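Local structure of hydrolase, haloacid dehalogenase-like family (Porphyromonas gingivalis, 2I6X) at residues Ile8-Gly13 and Tyr105-Leu110; Val15-Asn20 and Gly85-Ile90; Asp81-Phe86 and Asn114-Asp119; Leu110-Pro115 and Lys148-Glu153. The protein probably acts as a hydrolase of the haloacid dehalogenase (HAD) superfamily, with a substrate that remains to be established. One frame throughout, in Å; residues are numbered along the deposited sequence. Where two conformers were deposited one is given.

Interaction 1 of 4, residues Ile8-Gly13 and Tyr105-Leu110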
# COMPACT_ATOMS: atom_id res chain seq x y z
N ILE A 8 9.97 9.03 7.93
CA ILE A 8 10.04 7.71 7.35
C ILE A 8 8.69 7.45 6.71
O ILE A 8 7.66 7.68 7.34
CB ILE A 8 10.35 6.60 8.41
CG1 ILE A 8 11.60 6.92 9.24
CG2 ILE A 8 10.51 5.23 7.75
CD1 ILE A 8 11.53 6.34 10.62
N VAL A 9 8.70 6.95 5.47
CA VAL A 9 7.51 6.68 4.68
C VAL A 9 7.52 5.20 4.36
O VAL A 9 8.53 4.67 3.91
CB VAL A 9 7.51 7.47 3.33
CG1 VAL A 9 6.29 7.10 2.47
CG2 VAL A 9 7.56 8.97 3.58
N PHE A 10 6.40 4.52 4.60
CA PHE A 10 6.29 3.09 4.38
C PHE A 10 5.27 2.82 3.30
O PHE A 10 4.24 3.50 3.23
CB PHE A 10 5.78 2.41 5.66
CG PHE A 10 6.71 2.52 6.82
CD1 PHE A 10 7.60 1.48 7.12
CD2 PHE A 10 6.71 3.64 7.63
CE1 PHE A 10 8.47 1.57 8.20
CE2 PHE A 10 7.58 3.75 8.69
CZ PHE A 10 8.46 2.70 8.98
N ASP A 11 5.50 1.80 2.48
CA ASP A 11 4.38 1.20 1.72
C ASP A 11 3.61 0.26 2.68
O ASP A 11 4.11 -0.09 3.74
CB ASP A 11 4.91 0.44 0.51
CG ASP A 11 3.84 0.06 -0.49
OD1 ASP A 11 2.67 0.52 -0.43
OD2 ASP A 11 4.20 -0.75 -1.38
N LEU A 12 2.42 -0.15 2.29
CA LEU A 12 1.61 -1.07 3.06
C LEU A 12 1.86 -2.49 2.54
O LEU A 12 2.53 -3.29 3.22
CB LEU A 12 0.13 -0.68 2.94
CG LEU A 12 -0.87 -1.49 3.80
CD1 LEU A 12 -0.54 -1.45 5.30
CD2 LEU A 12 -2.28 -0.98 3.53
N GLY A 13 1.33 -2.79 1.35
CA GLY A 13 1.53 -4.08 0.71
C GLY A 13 3.01 -4.31 0.49
O GLY A 13 3.73 -3.40 0.02
N TYR A 105 10.23 10.36 15.14
CA TYR A 105 10.15 10.55 13.69
C TYR A 105 8.74 10.91 13.34
O TYR A 105 7.78 10.56 14.05
CB TYR A 105 10.53 9.26 12.92
CG TYR A 105 11.95 8.84 13.17
CD1 TYR A 105 13.01 9.42 12.45
CD2 TYR A 105 12.25 7.87 14.14
CE1 TYR A 105 14.32 9.06 12.69
CE2 TYR A 105 13.58 7.49 14.40
CZ TYR A 105 14.61 8.11 13.68
OH TYR A 105 15.93 7.75 13.93
N ARG A 106 8.63 11.61 12.21
CA ARG A 106 7.38 11.75 11.53
C ARG A 106 7.21 10.55 10.59
O ARG A 106 8.12 10.23 9.82
CB ARG A 106 7.36 13.08 10.80
CG ARG A 106 7.30 14.25 11.74
CD ARG A 106 7.19 15.55 10.99
NE ARG A 106 5.87 15.76 10.40
CZ ARG A 106 5.66 16.42 9.26
NH1 ARG A 106 6.68 16.91 8.56
NH2 ARG A 106 4.42 16.57 8.81
N LEU A 107 6.06 9.89 10.67
CA LEU A 107 5.81 8.63 10.00
C LEU A 107 4.66 8.78 9.04
O LEU A 107 3.63 9.35 9.38
CB LEU A 107 5.47 7.54 11.02
CG LEU A 107 6.54 7.29 12.08
CD1 LEU A 107 6.07 6.24 13.06
CD2 LEU A 107 7.89 6.91 11.45
N PHE A 108 4.84 8.25 7.84
CA PHE A 108 3.85 8.37 6.78
C PHE A 108 3.68 7.04 6.06
O PHE A 108 4.59 6.23 6.03
CB PHE A 108 4.28 9.47 5.81
CG PHE A 108 4.51 10.79 6.49
CD1 PHE A 108 3.43 11.65 6.74
CD2 PHE A 108 5.78 11.15 6.93
CE1 PHE A 108 3.63 12.85 7.41
CE2 PHE A 108 5.99 12.36 7.57
CZ PHE A 108 4.92 13.21 7.81
N LEU A 109 2.49 6.81 5.52
CA LEU A 109 2.25 5.70 4.62
C LEU A 109 2.03 6.23 3.20
O LEU A 109 1.25 7.16 2.99
CB LEU A 109 1.06 4.85 5.10
CG LEU A 109 0.83 3.51 4.38
CD1 LEU A 109 1.66 2.37 4.99
CD2 LEU A 109 -0.68 3.14 4.35
N LEU A 110 2.73 5.65 2.22
CA LEU A 110 2.43 5.98 0.84
C LEU A 110 2.16 4.66 0.11
O LEU A 110 3.06 3.87 -0.14
CB LEU A 110 3.53 6.81 0.15
CG LEU A 110 3.32 7.07 -1.35
CD1 LEU A 110 2.08 7.93 -1.53
CD2 LEU A 110 4.55 7.72 -2.07
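Phe10 and Phe108 sit at the middle of a parallel pairing, where Phe10 N donates to Phe108 O at 2.9 Å. Strand 8-10 and strand 106-110 are neighbours in the five-stranded parallel sheet of the Rossmann-like HAD core. Rungs from Ile8 N to Arg106 O, Phe108 N to Ile8 O and Leu110 N to Phe10 O complete the ladder. The tight part is the buried middle, the backbones nearest at Val9 and Phe108 (CA to CA 4.5 Å). Leu109 has CG anti to the backbone N (chi1 -170°), beside Phe10 O at 3.6 Å, and its CD1 comes within 3.3 Å of the same oxygen. On the face shared by Val9 and Phe108, Val9 CG1 lies 3.6 Å from Leu110 CB. On the opposite face Ile8, Phe10 and Leu107 pack with helix 92-101. The solvent side is at Tyr105 and Arg106, both partly exposed; the buried Ile8 still puts CD1 over one face of the Tyr105 ring, 3.9 Å from its centroid in a CH-pi contact, while Arg106 leads away to Ser163. Just past the last rung, Asp11 OD1 stands 3.4 Å from Leu110 O, two acceptors, and OD2 lies close to the carboxylates of Asp174 and Asp175. A backbone ladder with apolar side chains on both faces ends in a cluster of acidic groups, consistent with the magnesium-binding catalytic site of HAD enzymes, where Asp11 would probably be the nucleophile.

Interaction 2 of 4, residues Val15-Asn20 and Gly85-Ile90; sequences VLIHLN and GFLEEI
A classic beta bulge, with Glu88 and Glu89 both facing His18, interrupts a two-stranded antiparallel ribbon. The ribbon, strand 17-19 against strand 87-90, probably corresponds to the flap of the HAD fold, and the largely helical chain between its strands to a cap inserted there. His18 O is gripped by two donors, Glu88 N at 2.9 Å and Glu89 N at 3.2 Å, while His18 N donates a hydrogen bond to Glu89 O. Beyond the bulge the register has shifted by one residue, and Asn20 N closes the ribbon on Phe86 O at 2.7 Å. One face of the ribbon is aliphatic. Ile17 CG2, anti to the backbone N, touches Leu87 CB at 3.8 Å and Ile90 CG1 at 4.0 Å, and Leu19 and Leu87 lie side by side, meeting at their CD2 methyls. Asn20 CB rests against Glu88 CB, 3.8 Å away, and Asn20 also N-caps helix 21-30 through a weak bond from Glu23 N. The approach of the His18 ring to the Glu88 carboxylate is doubtful, since His18 has two deposited conformers; the backbone bonds and the aliphatic face are what hold the two strands together.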
# COMPACT_ATOMS: atom_id res chain seq x y z
N VAL A 15 5.71 -4.35 2.25
CA VAL A 15 6.47 -3.87 3.40
C VAL A 15 5.86 -4.26 4.79
O VAL A 15 6.54 -4.81 5.65
CB VAL A 15 6.65 -2.30 3.23
CG1 VAL A 15 7.36 -1.68 4.42
CG2 VAL A 15 7.41 -2.04 1.96
N LEU A 16 4.57 -3.96 4.99
CA LEU A 16 3.92 -4.18 6.28
C LEU A 16 2.98 -5.39 6.23
O LEU A 16 2.77 -6.07 7.24
CB LEU A 16 3.17 -2.93 6.71
CG LEU A 16 3.97 -1.64 6.95
CD1 LEU A 16 3.07 -0.38 7.09
CD2 LEU A 16 4.84 -1.81 8.19
N ILE A 17 2.39 -5.65 5.06
CA ILE A 17 1.55 -6.82 4.90
C ILE A 17 2.19 -7.66 3.82
O ILE A 17 2.33 -7.19 2.68
CB ILE A 17 0.09 -6.46 4.45
CG1 ILE A 17 -0.55 -5.40 5.35
CG2 ILE A 17 -0.79 -7.75 4.30
CD1 ILE A 17 -1.93 -4.97 4.88
N HIS A 18 2.61 -8.87 4.18
CA HIS A 18 3.14 -9.85 3.22
C HIS A 18 2.00 -10.23 2.28
O HIS A 18 0.88 -10.50 2.73
CB HIS A 18 3.68 -11.10 3.96
CG HIS A 18 4.19 -12.19 3.05
ND1 HIS A 18 4.43 -13.47 3.50
CD2 HIS A 18 4.52 -12.19 1.74
CE1 HIS A 18 4.87 -14.22 2.50
NE2 HIS A 18 4.93 -13.46 1.42
N LEU A 19 2.31 -10.27 0.99
CA LEU A 19 1.31 -10.52 -0.04
C LEU A 19 1.40 -11.90 -0.67
O LEU A 19 2.46 -12.51 -0.72
CB LEU A 19 1.45 -9.46 -1.14
CG LEU A 19 1.25 -7.99 -0.75
CD1 LEU A 19 1.47 -7.06 -1.96
CD2 LEU A 19 -0.16 -7.74 -0.16
N ASN A 20 0.27 -12.37 -1.18
CA ASN A 20 0.17 -13.66 -1.85
C ASN A 20 -0.76 -13.49 -3.04
O ASN A 20 -1.98 -13.67 -2.91
CB ASN A 20 -0.38 -14.72 -0.86
CG ASN A 20 -0.51 -16.14 -1.47
OD1 ASN A 20 -0.23 -16.37 -2.65
ND2 ASN A 20 -0.94 -17.09 -0.64
N GLY A 85 -7.61 -12.07 -0.47
CA GLY A 85 -6.75 -13.24 -0.64
C GLY A 85 -5.28 -12.86 -0.78
O GLY A 85 -4.41 -13.67 -0.50
N PHE A 86 -5.03 -11.64 -1.26
CA PHE A 86 -3.70 -11.05 -1.33
C PHE A 86 -2.99 -10.96 0.03
O PHE A 86 -1.76 -11.05 0.07
CB PHE A 86 -3.77 -9.62 -1.90
CG PHE A 86 -3.35 -9.50 -3.34
CD1 PHE A 86 -2.00 -9.49 -3.68
CD2 PHE A 86 -4.30 -9.35 -4.36
CE1 PHE A 86 -1.59 -9.33 -5.02
CE2 PHE A 86 -3.91 -9.21 -5.71
CZ PHE A 86 -2.55 -9.20 -6.04
N LEU A 87 -3.75 -10.76 1.11
CA LEU A 87 -3.14 -10.39 2.39
C LEU A 87 -2.77 -11.62 3.23
O LEU A 87 -3.59 -12.14 3.99
CB LEU A 87 -4.02 -9.40 3.18
CG LEU A 87 -4.75 -8.20 2.56
CD1 LEU A 87 -5.09 -7.20 3.66
CD2 LEU A 87 -4.00 -7.47 1.41
N GLU A 88 -1.53 -12.06 3.08
CA GLU A 88 -1.07 -13.32 3.66
C GLU A 88 -0.63 -13.17 5.11
O GLU A 88 -0.85 -14.07 5.92
CB GLU A 88 0.03 -13.94 2.79
CG GLU A 88 0.31 -15.44 3.01
CD GLU A 88 1.53 -15.66 3.89
OE1 GLU A 88 1.69 -16.77 4.47
OE2 GLU A 88 2.33 -14.70 4.02
N GLU A 89 -0.01 -12.04 5.45
CA GLU A 89 0.27 -11.71 6.84
C GLU A 89 0.32 -10.21 7.13
O GLU A 89 1.12 -9.48 6.54
CB GLU A 89 1.57 -12.34 7.36
CG GLU A 89 1.87 -11.83 8.79
CD GLU A 89 3.05 -12.47 9.50
OE1 GLU A 89 4.13 -12.63 8.88
OE2 GLU A 89 2.90 -12.79 10.71
N ILE A 90 -0.51 -9.77 8.06
CA ILE A 90 -0.43 -8.43 8.60
C ILE A 90 0.57 -8.47 9.76
O ILE A 90 0.28 -9.02 10.84
CB ILE A 90 -1.84 -7.93 8.98
CG1 ILE A 90 -2.76 -8.00 7.74
CG2 ILE A 90 -1.76 -6.54 9.58
CD1 ILE A 90 -4.27 -7.97 7.99

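Interaction 3 of 4, residues Asp81-Phe86 and Asn114-Asp119; sequences DALLGF and NPYVLD
Leu83 meets Tyr116 through a side chain whose torsions both lie away from the staggered positions (chi1 -114°, chi2 -8°), which suggests either strain or some uncertainty in its placement. The two side chains cross at about a right angle, with Leu83 CD2 3.6 Å from Tyr116 CD2 and 3.8 Å from CE2; the methyl approaches the ring obliquely. Asn114 has CG between the backbone N and the carbonyl carbon (chi1 57°), and it slides past Leu83 in the opposite direction, leaving its ND2 4.1 Å from Leu83 CG. Asn114 is the N-cap of helix 115-121: its OD1 accepts from Val117 N at 3.0 Å, the donor lying above the carbonyl plane. A second, looser leucine contact joins Leu84 CD1 to Val117 CG2 at 4.4 Å. Around these groups Phe28 packs on Leu83, Leu52 covers Asn114 and Tyr116, and Tyr116 OH makes a weak hydrogen bond to Glu59. Helix 76-83 belongs to the helical part that is probably the cap, while helix 115-121 follows core strand 106-111, so the contact probably joins cap to core. It rests on a small area of van der Waals packing, with the polar bond of Asn114 spent inside its own helix. Without directional bonds between the two segments, such an interface is compatible with the cap movements known in HAD enzymes, though this structure alone does not establish them.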
# COMPACT_ATOMS: atom_id res chain seq x y z
N ASP A 81 -13.71 -10.20 -0.71
CA ASP A 81 -13.18 -11.51 -0.33
C ASP A 81 -12.03 -12.02 -1.23
O ASP A 81 -11.05 -12.60 -0.74
CB ASP A 81 -14.31 -12.52 -0.31
CG ASP A 81 -13.83 -13.92 -0.04
OD1 ASP A 81 -13.59 -14.25 1.13
OD2 ASP A 81 -13.71 -14.70 -1.01
N ALA A 82 -12.15 -11.82 -2.54
CA ALA A 82 -11.08 -12.19 -3.47
C ALA A 82 -9.85 -11.30 -3.35
O ALA A 82 -8.71 -11.79 -3.35
CB ALA A 82 -11.60 -12.20 -4.91
N LEU A 83 -10.05 -9.98 -3.26
CA LEU A 83 -8.93 -9.08 -3.09
C LEU A 83 -8.21 -9.37 -1.77
O LEU A 83 -6.98 -9.37 -1.70
CB LEU A 83 -9.39 -7.62 -3.18
CG LEU A 83 -8.92 -6.70 -4.33
CD1 LEU A 83 -7.84 -7.23 -5.30
CD2 LEU A 83 -10.11 -6.13 -5.07
N LEU A 84 -8.96 -9.65 -0.72
CA LEU A 84 -8.30 -9.92 0.55
C LEU A 84 -7.49 -11.24 0.58
O LEU A 84 -6.76 -11.47 1.53
CB LEU A 84 -9.29 -9.83 1.70
CG LEU A 84 -9.13 -8.49 2.40
CD1 LEU A 84 -9.65 -7.27 1.61
CD2 LEU A 84 -9.91 -8.66 3.64
N GLY A 85 -7.61 -12.07 -0.47
CA GLY A 85 -6.75 -13.24 -0.64
C GLY A 85 -5.28 -12.86 -0.78
O GLY A 85 -4.41 -13.67 -0.50
N PHE A 86 -5.03 -11.64 -1.26
CA PHE A 86 -3.70 -11.05 -1.33
C PHE A 86 -2.99 -10.96 0.03
O PHE A 86 -1.76 -11.05 0.07
CB PHE A 86 -3.77 -9.62 -1.90
CG PHE A 86 -3.35 -9.50 -3.34
CD1 PHE A 86 -2.00 -9.49 -3.68
CD2 PHE A 86 -4.30 -9.35 -4.36
CE1 PHE A 86 -1.59 -9.33 -5.02
CE2 PHE A 86 -3.91 -9.21 -5.71
CZ PHE A 86 -2.55 -9.20 -6.04
N ASN A 114 -6.66 -0.06 -2.66
CA ASN A 114 -8.00 0.05 -3.18
C ASN A 114 -8.92 0.26 -1.97
O ASN A 114 -8.48 0.08 -0.85
CB ASN A 114 -8.31 -1.22 -3.94
CG ASN A 114 -8.15 -2.44 -3.09
OD1 ASN A 114 -8.99 -2.73 -2.22
ND2 ASN A 114 -7.07 -3.17 -3.32
N PRO A 115 -10.17 0.71 -2.20
CA PRO A 115 -11.16 0.90 -1.12
C PRO A 115 -11.43 -0.30 -0.19
O PRO A 115 -11.78 -0.08 0.97
CB PRO A 115 -12.44 1.26 -1.87
CG PRO A 115 -12.00 1.76 -3.13
CD PRO A 115 -10.72 1.10 -3.50
N TYR A 116 -11.32 -1.52 -0.72
CA TYR A 116 -11.58 -2.75 0.05
C TYR A 116 -10.53 -2.91 1.14
O TYR A 116 -10.87 -3.11 2.31
CB TYR A 116 -11.57 -4.00 -0.84
CG TYR A 116 -12.50 -3.95 -2.02
CD1 TYR A 116 -13.87 -4.20 -1.87
CD2 TYR A 116 -12.02 -3.67 -3.31
CE1 TYR A 116 -14.73 -4.15 -2.96
CE2 TYR A 116 -12.87 -3.63 -4.40
CZ TYR A 116 -14.22 -3.87 -4.22
OH TYR A 116 -15.04 -3.83 -5.31
N VAL A 117 -9.26 -2.81 0.77
CA VAL A 117 -8.18 -2.96 1.74
C VAL A 117 -8.28 -1.84 2.78
O VAL A 117 -8.10 -2.06 3.97
CB VAL A 117 -6.79 -3.02 1.04
CG1 VAL A 117 -5.64 -2.99 2.06
CG2 VAL A 117 -6.69 -4.29 0.21
N LEU A 118 -8.62 -0.65 2.31
CA LEU A 118 -8.82 0.48 3.19
C LEU A 118 -9.99 0.29 4.15
O LEU A 118 -9.88 0.67 5.32
CB LEU A 118 -8.99 1.76 2.38
CG LEU A 118 -7.70 2.41 1.90
CD1 LEU A 118 -8.05 3.75 1.22
CD2 LEU A 118 -6.71 2.60 3.07
N ASP A 119 -11.10 -0.29 3.68
CA ASP A 119 -12.18 -0.67 4.57
C ASP A 119 -11.66 -1.62 5.67
O ASP A 119 -12.00 -1.47 6.85
CB ASP A 119 -13.37 -1.27 3.80
CG ASP A 119 -14.18 -0.21 2.98
OD1 ASP A 119 -13.89 1.02 3.06
OD2 ASP A 119 -15.11 -0.60 2.22

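Interaction 4 of 4, residues Leu110-Pro115 and Lys148-Glu153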
# COMPACT_ATOMS: atom_id res chain seq x y z
N LEU A 110 2.73 5.65 2.22
CA LEU A 110 2.43 5.98 0.84
C LEU A 110 2.16 4.66 0.11
O LEU A 110 3.06 3.87 -0.14
CB LEU A 110 3.53 6.81 0.15
CG LEU A 110 3.32 7.07 -1.35
CD1 LEU A 110 2.08 7.93 -1.53
CD2 LEU A 110 4.55 7.72 -2.07
N SER A 111 0.90 4.48 -0.26
CA SER A 111 0.44 3.18 -0.69
C SER A 111 -0.46 3.22 -1.91
O SER A 111 -1.39 4.02 -1.97
CB SER A 111 -0.27 2.51 0.50
OG SER A 111 -0.96 1.38 0.08
N ASN A 112 -0.16 2.37 -2.90
CA ASN A 112 -1.15 2.04 -3.94
C ASN A 112 -2.09 0.99 -3.37
O ASN A 112 -1.67 -0.13 -3.07
CB ASN A 112 -0.54 1.51 -5.23
CG ASN A 112 0.07 2.59 -6.07
OD1 ASN A 112 -0.05 3.78 -5.78
ND2 ASN A 112 0.73 2.17 -7.13
N THR A 113 -3.36 1.35 -3.26
CA THR A 113 -4.30 0.48 -2.60
C THR A 113 -5.72 0.77 -3.09
O THR A 113 -5.95 1.71 -3.84
CB THR A 113 -4.15 0.62 -1.04
OG1 THR A 113 -4.73 -0.52 -0.39
CG2 THR A 113 -4.77 1.91 -0.50
N ASN A 114 -6.66 -0.06 -2.66
CA ASN A 114 -8.00 0.05 -3.18
C ASN A 114 -8.92 0.26 -1.97
O ASN A 114 -8.48 0.08 -0.85
CB ASN A 114 -8.31 -1.22 -3.94
CG ASN A 114 -8.15 -2.44 -3.09
OD1 ASN A 114 -8.99 -2.73 -2.22
ND2 ASN A 114 -7.07 -3.17 -3.32
N PRO A 115 -10.17 0.71 -2.20
CA PRO A 115 -11.16 0.90 -1.12
C PRO A 115 -11.43 -0.30 -0.19
O PRO A 115 -11.78 -0.08 0.97
CB PRO A 115 -12.44 1.26 -1.87
CG PRO A 115 -12.00 1.76 -3.13
CD PRO A 115 -10.72 1.10 -3.50
N LYS A 148 -4.25 9.58 -7.64
CA LYS A 148 -2.91 9.47 -8.22
C LYS A 148 -2.30 8.15 -7.76
O LYS A 148 -2.81 7.52 -6.82
CB LYS A 148 -1.98 10.62 -7.81
CG LYS A 148 -2.52 12.04 -7.94
CD LYS A 148 -1.55 13.03 -7.34
CE LYS A 148 -1.74 14.42 -7.94
NZ LYS A 148 -2.72 15.28 -7.23
N TYR A 149 -1.22 7.72 -8.40
CA TYR A 149 -0.66 6.40 -8.10
C TYR A 149 0.81 6.40 -8.37
O TYR A 149 1.27 7.04 -9.29
CB TYR A 149 -1.36 5.27 -8.91
CG TYR A 149 -1.39 5.49 -10.42
CD1 TYR A 149 -2.38 6.32 -11.01
CD2 TYR A 149 -0.45 4.88 -11.25
CE1 TYR A 149 -2.41 6.54 -12.39
CE2 TYR A 149 -0.47 5.12 -12.65
CZ TYR A 149 -1.46 5.94 -13.20
OH TYR A 149 -1.50 6.17 -14.58
N LYS A 150 1.53 5.67 -7.55
CA LYS A 150 2.93 5.37 -7.82
C LYS A 150 2.98 4.49 -9.06
O LYS A 150 2.08 3.69 -9.28
CB LYS A 150 3.52 4.62 -6.64
CG LYS A 150 3.52 5.41 -5.36
CD LYS A 150 4.17 4.63 -4.20
CE LYS A 150 3.23 3.55 -3.71
NZ LYS A 150 3.88 2.73 -2.68
N PRO A 151 4.05 4.60 -9.85
CA PRO A 151 5.26 5.40 -9.57
C PRO A 151 5.30 6.83 -10.12
O PRO A 151 6.37 7.39 -10.27
CB PRO A 151 6.38 4.55 -10.21
CG PRO A 151 5.69 3.83 -11.38
CD PRO A 151 4.18 3.85 -11.11
N ASN A 152 4.16 7.43 -10.43
CA ASN A 152 4.16 8.80 -10.93
C ASN A 152 4.69 9.72 -9.85
O ASN A 152 4.45 9.48 -8.65
CB ASN A 152 2.77 9.24 -11.34
CG ASN A 152 2.21 8.43 -12.47
OD1 ASN A 152 2.93 8.10 -13.40
ND2 ASN A 152 0.91 8.10 -12.40
N GLU A 153 5.39 10.76 -10.28
CA GLU A 153 5.90 11.80 -9.38
C GLU A 153 4.79 12.61 -8.72
O GLU A 153 4.94 13.03 -7.58
CB GLU A 153 6.89 12.73 -10.12
CG GLU A 153 8.19 12.04 -10.44
CD GLU A 153 9.19 12.87 -11.19
OE1 GLU A 153 8.99 14.10 -11.37
OE2 GLU A 153 10.22 12.29 -11.59
O HOH W 1 1.97 0.66 -3.14
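The loop carrying Lys150, which probably supplies the motif III lysine of the HAD active site, docks on the C-terminal end of core strand 106-111 and the residues after it. Asn112 grips the backbone of Lys150 with both ends of its amide. OD1 accepts from Lys150 N at 3.0 Å, in the carbonyl plane and on a lone pair, and ND2 donates to Lys150 O, also at 3.0 Å, with that oxygen in the amide plane. The side chain thereby acts as a second strand would, fixing the backbone just before the cis peptide bond to Pro151. The lysine chain bends at chi3 (-75°), which turns CE toward Leu110 O, while its CD packs 3.8 Å from Leu110 CD2. NZ donates to Leu110 O at 2.9 Å from above the carbonyl plane and to a water, also at 2.9 Å, that accepts from Asn112 N at 2.7 Å. Its strongest partner is Asp174, in a salt bridge. The loop runs from helix 143-146 to helix 153-163; Ile155 of the latter touches both Leu110 and Lys150, Asn179 of helix 177-185 packs against Lys150 and Pro151, and helix 48-54 reaches Asn112 through Glu53.

Overall arrangement
Interactions 1 and 4 share Leu110 and meet at the probable active site, their centres 13 Å apart: Lys150 NZ stands 3.4 Å from Asp11 OD1, a long and weak ion pair at the C-terminal edge of the parallel sheet. Interaction 2 follows from the first strand, with a probable hydrogen bond from Ile17 N to Leu12 O at 3.0 Å, and its nearest atoms are about 7 Å from interaction 4. Interaction 3 overlaps interaction 2 at Gly85 and Phe86, and interaction 4 at Asn114 and Pro115. It touches interaction 1 through Leu12 CD2 and Val117 CG1, 4.2 Å apart, so core-side helix 115-121 packs on the loop after Asp11, while 81-86 lies in the probable cap.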